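Local coordinates for protein 4-amino-4-deoxy-L-arabinose transferase or related glycosyltransferases of PMT family (PDB 5EZM) that probably transfers 4-amino-4-deoxy-L-arabinose from a polyprenyl phosphate carrier to lipid A, as a zinc-containing membrane glycosyltransferase of the GT-C fold, at residues A[112-117]-A[156-161]; A[149-154]-A[163-168]; A[67-72]-A[91-96]. All blocks are in the same frame, centred on the assembly; numbering follows the deposited sequence.

How the interactions relate
From the N terminus, interaction 3 comes first: 67-72 meets 91-96, closing a loop that carries the small hairpin of strands 79-80 and 83-84. It is complete before the other two begin. These two cross: 112-117 opens interaction 1 and 149-154 opens interaction 2, then 156-161 closes the first and 163-168 the second. The crossing binds the start of helix 112-133 and the short helix 149-155 to the turn into helix 160-178 and to that helix itself. V114 and S117 both pack on T163, so interactions 1 and 2 are neighbours, and H92 of interaction 3 bonds T163 and, weakly, N158, joining helix 91-103 to the same centre.

Interaction 1 of 3, residues A[112-117]-A[156-161]; sequences LAVALS and HFNTLD
V114 lies over the flat peptide group that joins F157 to N158, with both of its methyls on the same face. V114 CG2 stands above the carbonyl end, 4.0 Å from F157 C, while V114 CG1 is further along, 3.7 Å from F157 O. Further along the chain, the T159 carbonyl is met from beyond its oxygen, V114 CG1 being ahead of T159 O. With chi1 at -64°, CG1 is anti to the carbonyl carbon of V114 and leans out across the extended residues 157-159; thus a single branched side chain meets the carbonyl oxygens of F157 and T159, two residues apart. The backbones come to 6.1 Å between V114 CA and N158 CA. Cutting this valine back to an alanine would probably open a gap above the F157-N158 peptide and leave the turn less firmly seated on the helix.

No direct hydrogen bond joins the two segments; a water lies between them. It accepts from V114 N at 3.2 Å and can donate to N158 OD1, 3.0 Å away, although other acceptors compete for its protons. H92 NE2 adds a weak bond to the same OD1, and E59 takes the backbone N of N158. Behind the contact, S117 OG gives its proton to A113 O at 2.8 Å, tilted 33° from the carbonyl plane, while S117 N bonds that oxygen from the opposite face.

Such a turn, packed on a helix start, is how the chain passes here from helix 149-155 to helix 160-178. H156 turns back to S152 O through ND1 and meets W45 edge-to-face. Helix 58-72 lies against F157 and N158, helix 91-103 against A113 and V114, and M162 and T163 of helix 160-178 complete the surroundings of V114.

Interaction 2 of 3, residues A[149-154]-A[163-168]; sequences PMWSVA and TLAGVM. With MPG ([(Z)-octadec-9-enyl] (2R)-2,3-bis(oxidanyl)propanoate), chain L.
A single tryptophan does nearly all the bridging here: W151 spans two helices whose closest alpha carbons, W151 CA and A165 CA, are 9.0 Å apart. The far end of its six-membered ring reaches the other helix. W151 CZ3 touches A165 CB at 3.5 Å, an approach that is oblique to the ring. W151 CH2 is also 3.9 Å from A165 O, which lies in the plane of the indole at its edge. G166 follows, and its backbone N is 4.1 Å from W151 CH2. CG of W151 is anti to the backbone N (chi1 -168°), and this sends the indole outward from its helix to span the separation. The contact is apolar, without any hydrogen bond between the segments; the buried indole NE1 is satisfied by G118 O of helix 112-133, which helps to fix the rotation of the ring.

Another side of helix 149-155 faces lipid. The hydrocarbon tail of a bound octadecenyl lipid (MPG) runs past M150, V153 and A154, with M150 CE 3.7 Å from MPG C12. V153 CG1 is 4.1 Å from MPG C13. M150 bends at its last torsion (chi3 -82°), which folds the methyl against the lipid tail. One short helix thus packs on protein through its tryptophan and on lipid through M150 and V153.

In this GT-C membrane domain W151 is wedged among several helices: I122 of helix 112-133 and I353 and P354 of helix 352-365 also touch it. V350 packs on A165, L164 and V167 lean on helix 185-206, and T163 OG1 bonds H92 ND1 of helix 91-103.

Interaction 3 of 3, residues A[67-72]-A[91-96]; sequences REMFAS and FHMWVT
Apolar contact is carried by M69, whose tip rests on the base of M93. M69 CE is 3.8 Å from M93 CB, and the two side chains cross at about a right angle. Extended through its first two torsions (chi1 -176°), M69 runs straight out of helix 58-72 and bends only at its end to lay the methyl against helix 91-103. M93 begins toward M69 but bends at its second and third torsions; its end leads away, and the side chain packs on I65, S66 and I78.

The sulfur has an aromatic partner. M69 SD lies at the edge of the W94 indole, close to the ring plane: it is 3.9 Å from W94 CD1 and 4.9 Å from the centroid of the five-membered ring, 84° off the normal. This is an edge-on Met-aromatic contact. W94 is held from other directions, since its NE1 bonds W75 O, and W250 meets its ring edge-to-face.

The motif is a helix pair linked through a small antiparallel hairpin, strands 79-80 and 83-84, in the stretch that also carries E87, a zinc ligand. E68 reaches that hairpin with both carboxylate oxygens, through the backbone N of N81 and of A82.

No hydrogen bond crosses between the two segments; within each helix a hydroxyl bonds back to a carbonyl. S72 OG donates to E68 O at 3.0 Å, and T96 OG1 to H92 O at 2.9 Å; the latter hydroxyl stands 37° out of the carbonyl plane. Each oxygen also accepts the backbone N of the same residue from its opposite face.

Interaction 1 of 3, residues A[112-117]-A[156-161]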
ATOM      1  N   LEU A 112       5.766   0.367  -8.441  1.00 56.91           N
ATOM      2  CA  LEU A 112       6.009   1.722  -8.922  1.00 58.87           C
ATOM      3  C   LEU A 112       4.840   2.648  -8.598  1.00 61.26           C
ATOM      4  O   LEU A 112       5.044   3.816  -8.240  1.00 61.70           O
ATOM      5  CB  LEU A 112       6.281   1.688 -10.425  1.00 59.08           C
ATOM      6  CG  LEU A 112       7.081   2.857 -10.990  1.00 62.83           C
ATOM      7  CD1 LEU A 112       8.455   2.913 -10.342  1.00 62.88           C
ATOM      8  CD2 LEU A 112       7.201   2.731 -12.500  1.00 65.65           C
ATOM      9  N   ALA A 113       3.608   2.142  -8.714  1.00 61.44           N
ATOM     10  CA  ALA A 113       2.435   2.967  -8.447  1.00 60.30           C
ATOM     11  C   ALA A 113       2.430   3.481  -7.013  1.00 60.52           C
ATOM     12  O   ALA A 113       2.112   4.650  -6.765  1.00 62.30           O
ATOM     13  CB  ALA A 113       1.162   2.174  -8.737  1.00 59.77           C
ATOM     14  N   VAL A 114       2.791   2.627  -6.052  1.00 58.35           N
ATOM     15  CA  VAL A 114       2.749   3.059  -4.659  1.00 57.48           C
ATOM     16  C   VAL A 114       3.902   4.004  -4.344  1.00 58.47           C
ATOM     17  O   VAL A 114       3.747   4.927  -3.533  1.00 59.66           O
ATOM     18  CB  VAL A 114       2.727   1.840  -3.717  1.00 53.24           C
ATOM     19  CG1 VAL A 114       1.453   1.048  -3.929  1.00 51.25           C
ATOM     20  CG2 VAL A 114       3.934   0.956  -3.943  1.00 51.96           C
ATOM     21  N   ALA A 115       5.064   3.812  -4.973  1.00 56.59           N
ATOM     22  CA  ALA A 115       6.181   4.722  -4.731  1.00 56.19           C
ATOM     23  C   ALA A 115       5.870   6.110  -5.270  1.00 58.55           C
ATOM     24  O   ALA A 115       6.062   7.120  -4.575  1.00 62.38           O
ATOM     25  CB  ALA A 115       7.460   4.173  -5.362  1.00 54.60           C
ATOM     26  N   LEU A 116       5.374   6.178  -6.510  1.00 56.50           N
ATOM     27  CA  LEU A 116       4.977   7.467  -7.062  1.00 57.68           C
ATOM     28  C   LEU A 116       3.835   8.082  -6.264  1.00 60.31           C
ATOM     29  O   LEU A 116       3.775   9.308  -6.115  1.00 60.04           O
ATOM     30  CB  LEU A 116       4.589   7.319  -8.533  1.00 55.88           C
ATOM     31  CG  LEU A 116       5.694   6.812  -9.464  1.00 54.70           C
ATOM     32  CD1 LEU A 116       5.195   6.762 -10.899  1.00 56.75           C
ATOM     33  CD2 LEU A 116       6.941   7.674  -9.356  1.00 52.09           C
ATOM     34  N   SER A 117       2.929   7.255  -5.733  1.00 59.57           N
ATOM     35  CA  SER A 117       1.878   7.788  -4.875  1.00 60.47           C
ATOM     36  C   SER A 117       2.464   8.414  -3.619  1.00 61.75           C
ATOM     37  O   SER A 117       2.019   9.483  -3.184  1.00 66.41           O
ATOM     38  CB  SER A 117       0.883   6.690  -4.509  1.00 62.95           C
ATOM     39  OG  SER A 117       0.116   6.313  -5.636  1.00 65.32           O
ATOM     40  N   HIS A 156       6.338   1.801  -0.109  1.00 58.87           N
ATOM     41  CA  HIS A 156       7.200   0.802  -0.727  1.00 56.80           C
ATOM     42  C   HIS A 156       6.599  -0.599  -0.695  1.00 57.15           C
ATOM     43  O   HIS A 156       7.317  -1.583  -0.908  1.00 57.56           O
ATOM     44  CB  HIS A 156       8.572   0.800  -0.056  1.00 56.23           C
ATOM     45  CG  HIS A 156       9.413   1.981  -0.415  1.00 55.80           C
ATOM     46  ND1 HIS A 156       9.050   3.272  -0.104  1.00 56.62           N
ATOM     47  CD2 HIS A 156      10.592   2.069  -1.075  1.00 56.06           C
ATOM     48  CE1 HIS A 156       9.973   4.106  -0.547  1.00 57.50           C
ATOM     49  NE2 HIS A 156      10.920   3.401  -1.139  1.00 57.74           N
ATOM     50  N   PHE A 157       5.297  -0.712  -0.446  1.00 56.22           N
ATOM     51  CA  PHE A 157       4.625  -2.001  -0.341  1.00 54.70           C
ATOM     52  C   PHE A 157       3.449  -2.010  -1.304  1.00 56.63           C
ATOM     53  O   PHE A 157       2.516  -1.217  -1.152  1.00 58.22           O
ATOM     54  CB  PHE A 157       4.158  -2.255   1.095  1.00 53.79           C
ATOM     55  CG  PHE A 157       3.658  -3.646   1.329  1.00 52.29           C
ATOM     56  CD1 PHE A 157       4.546  -4.679   1.580  1.00 50.72           C
ATOM     57  CD2 PHE A 157       2.300  -3.923   1.302  1.00 50.82           C
ATOM     58  CE1 PHE A 157       4.090  -5.964   1.794  1.00 49.74           C
ATOM     59  CE2 PHE A 157       1.838  -5.205   1.521  1.00 50.09           C
ATOM     60  CZ  PHE A 157       2.735  -6.228   1.766  1.00 50.21           C
ATOM     61  N   ASN A 158       3.492  -2.910  -2.286  1.00 57.68           N
ATOM     62  CA  ASN A 158       2.533  -2.880  -3.386  1.00 58.65           C
ATOM     63  C   ASN A 158       1.122  -3.229  -2.928  1.00 58.06           C
ATOM     64  O   ASN A 158       0.734  -4.401  -2.913  1.00 53.42           O
ATOM     65  CB  ASN A 158       2.972  -3.829  -4.506  1.00 56.03           C
ATOM     66  CG  ASN A 158       2.082  -3.734  -5.727  1.00 54.87           C
ATOM     67  OD1 ASN A 158       1.389  -2.738  -5.929  1.00 52.93           O
ATOM     68  ND2 ASN A 158       2.098  -4.774  -6.551  1.00 58.09           N
ATOM     69  N   THR A 159       0.350  -2.207  -2.568  1.00 62.82           N
ATOM     70  CA  THR A 159      -1.045  -2.370  -2.190  1.00 66.19           C
ATOM     71  C   THR A 159      -1.808  -1.140  -2.660  1.00 66.97           C
ATOM     72  O   THR A 159      -1.224  -0.081  -2.893  1.00 68.85           O
ATOM     73  CB  THR A 159      -1.206  -2.565  -0.676  1.00 69.17           C
ATOM     74  OG1 THR A 159      -2.569  -2.883  -0.376  1.00 74.59           O
ATOM     75  CG2 THR A 159      -0.818  -1.297   0.068  1.00 67.47           C
ATOM     76  N   LEU A 160      -3.127  -1.290  -2.803  1.00 68.90           N
ATOM     77  CA  LEU A 160      -3.942  -0.186  -3.303  1.00 69.95           C
ATOM     78  C   LEU A 160      -4.056   0.959  -2.306  1.00 69.67           C
ATOM     79  O   LEU A 160      -4.353   2.090  -2.711  1.00 71.38           O
ATOM     80  CB  LEU A 160      -5.340  -0.683  -3.670  1.00 70.74           C
ATOM     81  CG  LEU A 160      -5.575  -1.065  -5.131  1.00 69.90           C
ATOM     82  CD1 LEU A 160      -4.511  -2.028  -5.616  1.00 69.24           C
ATOM     83  CD2 LEU A 160      -6.955  -1.668  -5.296  1.00 71.78           C
ATOM     84  N   ASP A 161      -3.807   0.694  -1.023  1.00 70.06           N
ATOM     85  CA  ASP A 161      -4.051   1.697   0.008  1.00 74.15           C
ATOM     86  C   ASP A 161      -3.147   2.915  -0.148  1.00 73.11           C
ATOM     87  O   ASP A 161      -3.569   4.038   0.152  1.00 75.77           O
ATOM     88  CB  ASP A 161      -3.877   1.067   1.390  1.00 77.93           C
ATOM     89  CG  ASP A 161      -4.844  -0.079   1.629  1.00 80.84           C
ATOM     90  OD1 ASP A 161      -6.037   0.070   1.284  1.00 81.86           O
ATOM     91  OD2 ASP A 161      -4.412  -1.131   2.148  1.00 80.94           O
TER
HETATM   92  O   HOH W   1       2.753  -0.329  -7.194  1.00 49.62           O

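Interaction 2 of 3, residues A[149-154]-A[163-168]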
ATOM      1  N   PRO A 149       6.737   6.093   9.356  1.00 55.75           N
ATOM      2  CA  PRO A 149       6.914   4.732   8.829  1.00 54.22           C
ATOM      3  C   PRO A 149       5.715   4.222   8.056  1.00 55.47           C
ATOM      4  O   PRO A 149       5.892   3.417   7.137  1.00 54.62           O
ATOM      5  CB  PRO A 149       7.163   3.901  10.094  1.00 53.26           C
ATOM      6  CG  PRO A 149       6.483   4.660  11.167  1.00 54.63           C
ATOM      7  CD  PRO A 149       6.686   6.109  10.826  1.00 56.47           C
ATOM      8  N   MET A 150       4.499   4.653   8.395  1.00 57.89           N
ATOM      9  CA  MET A 150       3.341   4.205   7.629  1.00 58.88           C
ATOM     10  C   MET A 150       3.389   4.729   6.198  1.00 63.43           C
ATOM     11  O   MET A 150       3.070   3.997   5.253  1.00 69.61           O
ATOM     12  CB  MET A 150       2.050   4.631   8.323  1.00 58.78           C
ATOM     13  CG  MET A 150       0.784   4.285   7.557  1.00 62.51           C
ATOM     14  SD  MET A 150      -0.689   4.263   8.606  1.00 68.60           S
ATOM     15  CE  MET A 150      -0.564   2.629   9.324  1.00 68.13           C
ATOM     16  N   TRP A 151       3.818   5.979   6.011  1.00 61.46           N
ATOM     17  CA  TRP A 151       3.840   6.539   4.665  1.00 63.16           C
ATOM     18  C   TRP A 151       4.975   5.954   3.830  1.00 71.30           C
ATOM     19  O   TRP A 151       4.795   5.687   2.637  1.00 70.91           O
ATOM     20  CB  TRP A 151       3.948   8.060   4.723  1.00 60.71           C
ATOM     21  CG  TRP A 151       3.687   8.699   3.396  1.00 59.94           C
ATOM     22  CD1 TRP A 151       4.608   9.241   2.547  1.00 58.54           C
ATOM     23  CD2 TRP A 151       2.417   8.837   2.750  1.00 59.97           C
ATOM     24  NE1 TRP A 151       3.987   9.719   1.417  1.00 56.00           N
ATOM     25  CE2 TRP A 151       2.642   9.483   1.519  1.00 57.96           C
ATOM     26  CE3 TRP A 151       1.109   8.481   3.096  1.00 61.14           C
ATOM     27  CZ2 TRP A 151       1.611   9.779   0.633  1.00 61.11           C
ATOM     28  CZ3 TRP A 151       0.088   8.773   2.216  1.00 62.03           C
ATOM     29  CH2 TRP A 151       0.342   9.418   0.999  1.00 62.82           C
ATOM     30  N   SER A 152       6.152   5.749   4.430  1.00 77.55           N
ATOM     31  CA  SER A 152       7.288   5.226   3.672  1.00 79.46           C
ATOM     32  C   SER A 152       7.146   3.728   3.420  1.00 77.55           C
ATOM     33  O   SER A 152       7.309   3.263   2.285  1.00 80.43           O
ATOM     34  CB  SER A 152       8.596   5.520   4.409  1.00 83.07           C
ATOM     35  OG  SER A 152       8.736   4.700   5.558  1.00 85.44           O
ATOM     36  N   VAL A 153       6.852   2.965   4.474  1.00 68.75           N
ATOM     37  CA  VAL A 153       6.602   1.531   4.331  1.00 65.46           C
ATOM     38  C   VAL A 153       5.463   1.290   3.347  1.00 63.85           C
ATOM     39  O   VAL A 153       5.619   0.575   2.349  1.00 61.96           O
ATOM     40  CB  VAL A 153       6.306   0.893   5.700  1.00 64.51           C
ATOM     41  CG1 VAL A 153       5.625  -0.464   5.536  1.00 61.88           C
ATOM     42  CG2 VAL A 153       7.586   0.747   6.502  1.00 65.79           C
ATOM     43  N   ALA A 154       4.300   1.894   3.611  1.00 63.10           N
ATOM     44  CA  ALA A 154       3.177   1.730   2.694  1.00 62.75           C
ATOM     45  C   ALA A 154       3.523   2.229   1.297  1.00 59.64           C
ATOM     46  O   ALA A 154       3.021   1.695   0.303  1.00 60.37           O
ATOM     47  CB  ALA A 154       1.943   2.453   3.236  1.00 62.85           C
ATOM     48  N   THR A 163      -1.798   3.990  -3.113  1.00 64.74           N
ATOM     49  CA  THR A 163      -2.279   4.710  -4.288  1.00 62.19           C
ATOM     50  C   THR A 163      -3.481   5.577  -3.930  1.00 62.97           C
ATOM     51  O   THR A 163      -3.515   6.783  -4.228  1.00 67.96           O
ATOM     52  CB  THR A 163      -2.642   3.723  -5.400  1.00 59.40           C
ATOM     53  OG1 THR A 163      -1.671   2.671  -5.451  1.00 58.33           O
ATOM     54  CG2 THR A 163      -2.677   4.427  -6.743  1.00 57.73           C
ATOM     55  N   LEU A 164      -4.474   4.974  -3.265  1.00 57.88           N
ATOM     56  CA  LEU A 164      -5.620   5.742  -2.794  1.00 57.80           C
ATOM     57  C   LEU A 164      -5.193   6.854  -1.845  1.00 59.94           C
ATOM     58  O   LEU A 164      -5.789   7.938  -1.849  1.00 60.85           O
ATOM     59  CB  LEU A 164      -6.625   4.815  -2.113  1.00 56.30           C
ATOM     60  CG  LEU A 164      -7.902   5.488  -1.612  1.00 57.15           C
ATOM     61  CD1 LEU A 164      -8.681   6.065  -2.779  1.00 59.29           C
ATOM     62  CD2 LEU A 164      -8.754   4.509  -0.821  1.00 56.96           C
ATOM     63  N   ALA A 165      -4.155   6.615  -1.039  1.00 58.87           N
ATOM     64  CA  ALA A 165      -3.696   7.637  -0.107  1.00 58.68           C
ATOM     65  C   ALA A 165      -3.073   8.817  -0.842  1.00 60.38           C
ATOM     66  O   ALA A 165      -3.222   9.970  -0.416  1.00 61.27           O
ATOM     67  CB  ALA A 165      -2.701   7.037   0.883  1.00 55.53           C
ATOM     68  N   GLY A 166      -2.371   8.552  -1.943  1.00 59.74           N
ATOM     69  CA  GLY A 166      -1.760   9.636  -2.692  1.00 59.52           C
ATOM     70  C   GLY A 166      -2.779  10.453  -3.458  1.00 62.92           C
ATOM     71  O   GLY A 166      -2.724  11.690  -3.459  1.00 65.24           O
ATOM     72  N   VAL A 167      -3.734   9.782  -4.109  1.00 64.60           N
ATOM     73  CA  VAL A 167      -4.736  10.538  -4.856  1.00 69.20           C
ATOM     74  C   VAL A 167      -5.658  11.298  -3.904  1.00 70.62           C
ATOM     75  O   VAL A 167      -6.058  12.436  -4.185  1.00 73.13           O
ATOM     76  CB  VAL A 167      -5.517   9.610  -5.805  1.00 71.25           C
ATOM     77  CG1 VAL A 167      -4.590   9.070  -6.877  1.00 70.09           C
ATOM     78  CG2 VAL A 167      -6.151   8.471  -5.043  1.00 73.66           C
ATOM     79  N   MET A 168      -5.990  10.701  -2.755  1.00 69.20           N
ATOM     80  CA  MET A 168      -6.801  11.424  -1.781  1.00 68.62           C
ATOM     81  C   MET A 168      -6.014  12.558  -1.138  1.00 66.86           C
ATOM     82  O   MET A 168      -6.594  13.596  -0.792  1.00 69.22           O
ATOM     83  CB  MET A 168      -7.343  10.465  -0.722  1.00 69.50           C
ATOM     84  CG  MET A 168      -8.458   9.564  -1.235  1.00 71.65           C
ATOM     85  SD  MET A 168      -9.340   8.696   0.078  1.00 76.23           S
ATOM     86  CE  MET A 168     -10.082  10.074   0.953  1.00 80.21           C
TER
HETATM   87  C5  MPG L 611       7.769   0.276  16.403  1.00 85.00           C
HETATM   88  C6  MPG L 611       6.830  -0.398  15.388  1.00 85.41           C
HETATM   89  C7  MPG L 611       6.614   0.435  14.106  1.00 84.12           C
HETATM   90  C8  MPG L 611       5.325   0.003  13.361  1.00 82.45           C
HETATM   91  C9  MPG L 611       5.126   0.712  11.999  1.00 80.31           C
HETATM   92  C10 MPG L 611       3.719   0.436  11.399  1.00 77.59           C
HETATM   93  C11 MPG L 611       3.699   0.587   9.865  1.00 76.99           C
HETATM   94  C12 MPG L 611       2.275   0.325   9.267  1.00 78.59           C
HETATM   95  C13 MPG L 611       2.266   0.378   7.725  1.00 79.19           C
HETATM   96  C14 MPG L 611       0.949  -0.196   7.113  1.00 78.30           C
HETATM   97  C15 MPG L 611       1.053  -0.408   5.570  1.00 76.87           C
HETATM   98  C16 MPG L 611      -0.336  -0.569   4.892  1.00 75.31           C

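Interaction 3 of 3, residues A[67-72]-A[91-96]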
ATOM      1  N   ARG A  67       0.127  -7.923 -14.448  1.00 54.76           N
ATOM      2  CA  ARG A  67       0.820  -8.695 -15.475  1.00 55.47           C
ATOM      3  C   ARG A  67      -0.160  -9.228 -16.514  1.00 58.16           C
ATOM      4  O   ARG A  67       0.076  -9.117 -17.721  1.00 60.70           O
ATOM      5  CB  ARG A  67       1.604  -9.847 -14.848  1.00 54.67           C
ATOM      6  CG  ARG A  67       2.447 -10.614 -15.863  1.00 55.35           C
ATOM      7  CD  ARG A  67       2.953 -11.937 -15.309  1.00 55.86           C
ATOM      8  NE  ARG A  67       1.886 -12.924 -15.176  1.00 57.42           N
ATOM      9  CZ  ARG A  67       1.459 -13.695 -16.170  1.00 61.48           C
ATOM     10  NH1 ARG A  67       0.486 -14.571 -15.961  1.00 64.01           N
ATOM     11  NH2 ARG A  67       2.002 -13.588 -17.375  1.00 63.37           N
ATOM     12  N   GLU A  68      -1.273  -9.810 -16.059  1.00 55.96           N
ATOM     13  CA  GLU A  68      -2.233 -10.396 -16.988  1.00 54.00           C
ATOM     14  C   GLU A  68      -2.876  -9.329 -17.859  1.00 55.54           C
ATOM     15  O   GLU A  68      -3.088  -9.544 -19.058  1.00 55.57           O
ATOM     16  CB  GLU A  68      -3.294 -11.183 -16.219  1.00 52.49           C
ATOM     17  CG  GLU A  68      -2.759 -12.466 -15.603  1.00 53.42           C
ATOM     18  CD  GLU A  68      -3.784 -13.182 -14.753  1.00 55.86           C
ATOM     19  OE1 GLU A  68      -4.965 -13.247 -15.161  1.00 57.51           O
ATOM     20  OE2 GLU A  68      -3.408 -13.674 -13.670  1.00 55.79           O
ATOM     21  N   MET A  69      -3.195  -8.173 -17.273  1.00 58.75           N
ATOM     22  CA  MET A  69      -3.696  -7.063 -18.075  1.00 59.75           C
ATOM     23  C   MET A  69      -2.667  -6.648 -19.119  1.00 60.67           C
ATOM     24  O   MET A  69      -3.009  -6.405 -20.283  1.00 59.32           O
ATOM     25  CB  MET A  69      -4.055  -5.890 -17.162  1.00 59.13           C
ATOM     26  CG  MET A  69      -4.676  -4.703 -17.867  1.00 62.45           C
ATOM     27  SD  MET A  69      -5.145  -3.407 -16.702  1.00 66.15           S
ATOM     28  CE  MET A  69      -6.360  -4.244 -15.690  1.00 66.80           C
ATOM     29  N   PHE A  70      -1.394  -6.599 -18.718  1.00 60.60           N
ATOM     30  CA  PHE A  70      -0.309  -6.234 -19.621  1.00 59.57           C
ATOM     31  C   PHE A  70      -0.187  -7.221 -20.775  1.00 60.94           C
ATOM     32  O   PHE A  70       0.038  -6.824 -21.924  1.00 66.01           O
ATOM     33  CB  PHE A  70       0.990  -6.159 -18.818  1.00 59.93           C
ATOM     34  CG  PHE A  70       2.227  -5.953 -19.642  1.00 61.01           C
ATOM     35  CD1 PHE A  70       2.344  -4.868 -20.493  1.00 62.02           C
ATOM     36  CD2 PHE A  70       3.298  -6.821 -19.521  1.00 61.40           C
ATOM     37  CE1 PHE A  70       3.497  -4.669 -21.232  1.00 62.51           C
ATOM     38  CE2 PHE A  70       4.451  -6.628 -20.254  1.00 63.23           C
ATOM     39  CZ  PHE A  70       4.551  -5.550 -21.111  1.00 62.79           C
ATOM     40  N   ALA A  71      -0.340  -8.514 -20.491  1.00 56.94           N
ATOM     41  CA  ALA A  71      -0.203  -9.534 -21.519  1.00 56.32           C
ATOM     42  C   ALA A  71      -1.438  -9.658 -22.396  1.00 60.24           C
ATOM     43  O   ALA A  71      -1.330 -10.157 -23.521  1.00 65.83           O
ATOM     44  CB  ALA A  71       0.103 -10.890 -20.881  1.00 53.78           C
ATOM     45  N   SER A  72      -2.602  -9.223 -21.917  1.00 58.68           N
ATOM     46  CA  SER A  72      -3.835  -9.363 -22.680  1.00 58.00           C
ATOM     47  C   SER A  72      -4.246  -8.093 -23.404  1.00 58.31           C
ATOM     48  O   SER A  72      -4.865  -8.177 -24.468  1.00 57.74           O
ATOM     49  CB  SER A  72      -4.983  -9.799 -21.765  1.00 57.98           C
ATOM     50  OG  SER A  72      -5.371  -8.745 -20.903  1.00 58.17           O
ATOM     51  N   PHE A  91      -7.470   1.561 -11.533  1.00 58.92           N
ATOM     52  CA  PHE A  91      -6.472   2.603 -11.780  1.00 56.08           C
ATOM     53  C   PHE A  91      -5.074   2.159 -11.358  1.00 54.64           C
ATOM     54  O   PHE A  91      -4.096   2.365 -12.090  1.00 55.27           O
ATOM     55  CB  PHE A  91      -6.855   3.900 -11.069  1.00 55.91           C
ATOM     56  CG  PHE A  91      -5.806   4.974 -11.179  1.00 55.02           C
ATOM     57  CD1 PHE A  91      -5.564   5.602 -12.390  1.00 55.62           C
ATOM     58  CD2 PHE A  91      -5.056   5.347 -10.076  1.00 52.08           C
ATOM     59  CE1 PHE A  91      -4.595   6.587 -12.500  1.00 53.38           C
ATOM     60  CE2 PHE A  91      -4.088   6.331 -10.182  1.00 51.74           C
ATOM     61  CZ  PHE A  91      -3.859   6.953 -11.396  1.00 51.39           C
ATOM     62  N   HIS A  92      -4.958   1.552 -10.175  1.00 54.00           N
ATOM     63  CA  HIS A  92      -3.670   1.018  -9.742  1.00 53.73           C
ATOM     64  C   HIS A  92      -3.096   0.073 -10.790  1.00 53.88           C
ATOM     65  O   HIS A  92      -1.899   0.129 -11.108  1.00 51.28           O
ATOM     66  CB  HIS A  92      -3.831   0.305  -8.396  1.00 53.16           C
ATOM     67  CG  HIS A  92      -2.567  -0.304  -7.873  1.00 55.31           C
ATOM     68  ND1 HIS A  92      -1.813   0.285  -6.880  1.00 56.46           N
ATOM     69  CD2 HIS A  92      -1.930  -1.455  -8.196  1.00 55.55           C
ATOM     70  CE1 HIS A  92      -0.765  -0.475  -6.617  1.00 55.81           C
ATOM     71  NE2 HIS A  92      -0.811  -1.537  -7.402  1.00 55.13           N
ATOM     72  N   MET A  93      -3.946  -0.785 -11.359  1.00 56.15           N
ATOM     73  CA  MET A  93      -3.478  -1.711 -12.383  1.00 59.05           C
ATOM     74  C   MET A  93      -3.087  -0.976 -13.658  1.00 57.51           C
ATOM     75  O   MET A  93      -2.095  -1.333 -14.298  1.00 54.03           O
ATOM     76  CB  MET A  93      -4.545  -2.768 -12.666  1.00 63.00           C
ATOM     77  CG  MET A  93      -4.583  -3.873 -11.621  1.00 65.72           C
ATOM     78  SD  MET A  93      -5.228  -3.337 -10.020  1.00 68.19           S
ATOM     79  CE  MET A  93      -6.991  -3.473 -10.305  1.00 67.76           C
ATOM     80  N   TRP A  94      -3.850   0.051 -14.043  1.00 58.16           N
ATOM     81  CA  TRP A  94      -3.476   0.859 -15.199  1.00 55.90           C
ATOM     82  C   TRP A  94      -2.070   1.424 -15.036  1.00 55.80           C
ATOM     83  O   TRP A  94      -1.228   1.310 -15.940  1.00 56.41           O
ATOM     84  CB  TRP A  94      -4.485   1.989 -15.397  1.00 55.49           C
ATOM     85  CG  TRP A  94      -5.825   1.533 -15.857  1.00 59.53           C
ATOM     86  CD1 TRP A  94      -6.154   0.296 -16.334  1.00 61.08           C
ATOM     87  CD2 TRP A  94      -7.028   2.310 -15.887  1.00 62.14           C
ATOM     88  NE1 TRP A  94      -7.491   0.255 -16.662  1.00 62.10           N
ATOM     89  CE2 TRP A  94      -8.050   1.478 -16.396  1.00 62.31           C
ATOM     90  CE3 TRP A  94      -7.341   3.628 -15.534  1.00 62.31           C
ATOM     91  CZ2 TRP A  94      -9.361   1.921 -16.559  1.00 62.48           C
ATOM     92  CZ3 TRP A  94      -8.649   4.066 -15.698  1.00 63.05           C
ATOM     93  CH2 TRP A  94      -9.640   3.214 -16.204  1.00 63.62           C
ATOM     94  N   VAL A  95      -1.795   2.025 -13.875  1.00 54.41           N
ATOM     95  CA  VAL A  95      -0.478   2.610 -13.637  1.00 55.39           C
ATOM     96  C   VAL A  95       0.595   1.531 -13.682  1.00 55.90           C
ATOM     97  O   VAL A  95       1.621   1.678 -14.360  1.00 57.85           O
ATOM     98  CB  VAL A  95      -0.458   3.370 -12.300  1.00 55.81           C
ATOM     99  CG1 VAL A  95       0.931   3.932 -12.037  1.00 55.69           C
ATOM    100  CG2 VAL A  95      -1.498   4.484 -12.309  1.00 55.82           C
ATOM    101  N   THR A  96       0.364   0.419 -12.976  1.00 54.98           N
ATOM    102  CA  THR A  96       1.352  -0.654 -12.963  1.00 50.21           C
ATOM    103  C   THR A  96       1.617  -1.173 -14.369  1.00 51.07           C
ATOM    104  O   THR A  96       2.757  -1.511 -14.704  1.00 54.93           O
ATOM    105  CB  THR A  96       0.895  -1.797 -12.052  1.00 47.96           C
ATOM    106  OG1 THR A  96       0.605  -1.292 -10.740  1.00 45.56           O
ATOM    107  CG2 THR A  96       1.987  -2.861 -11.948  1.00 46.27           C
TER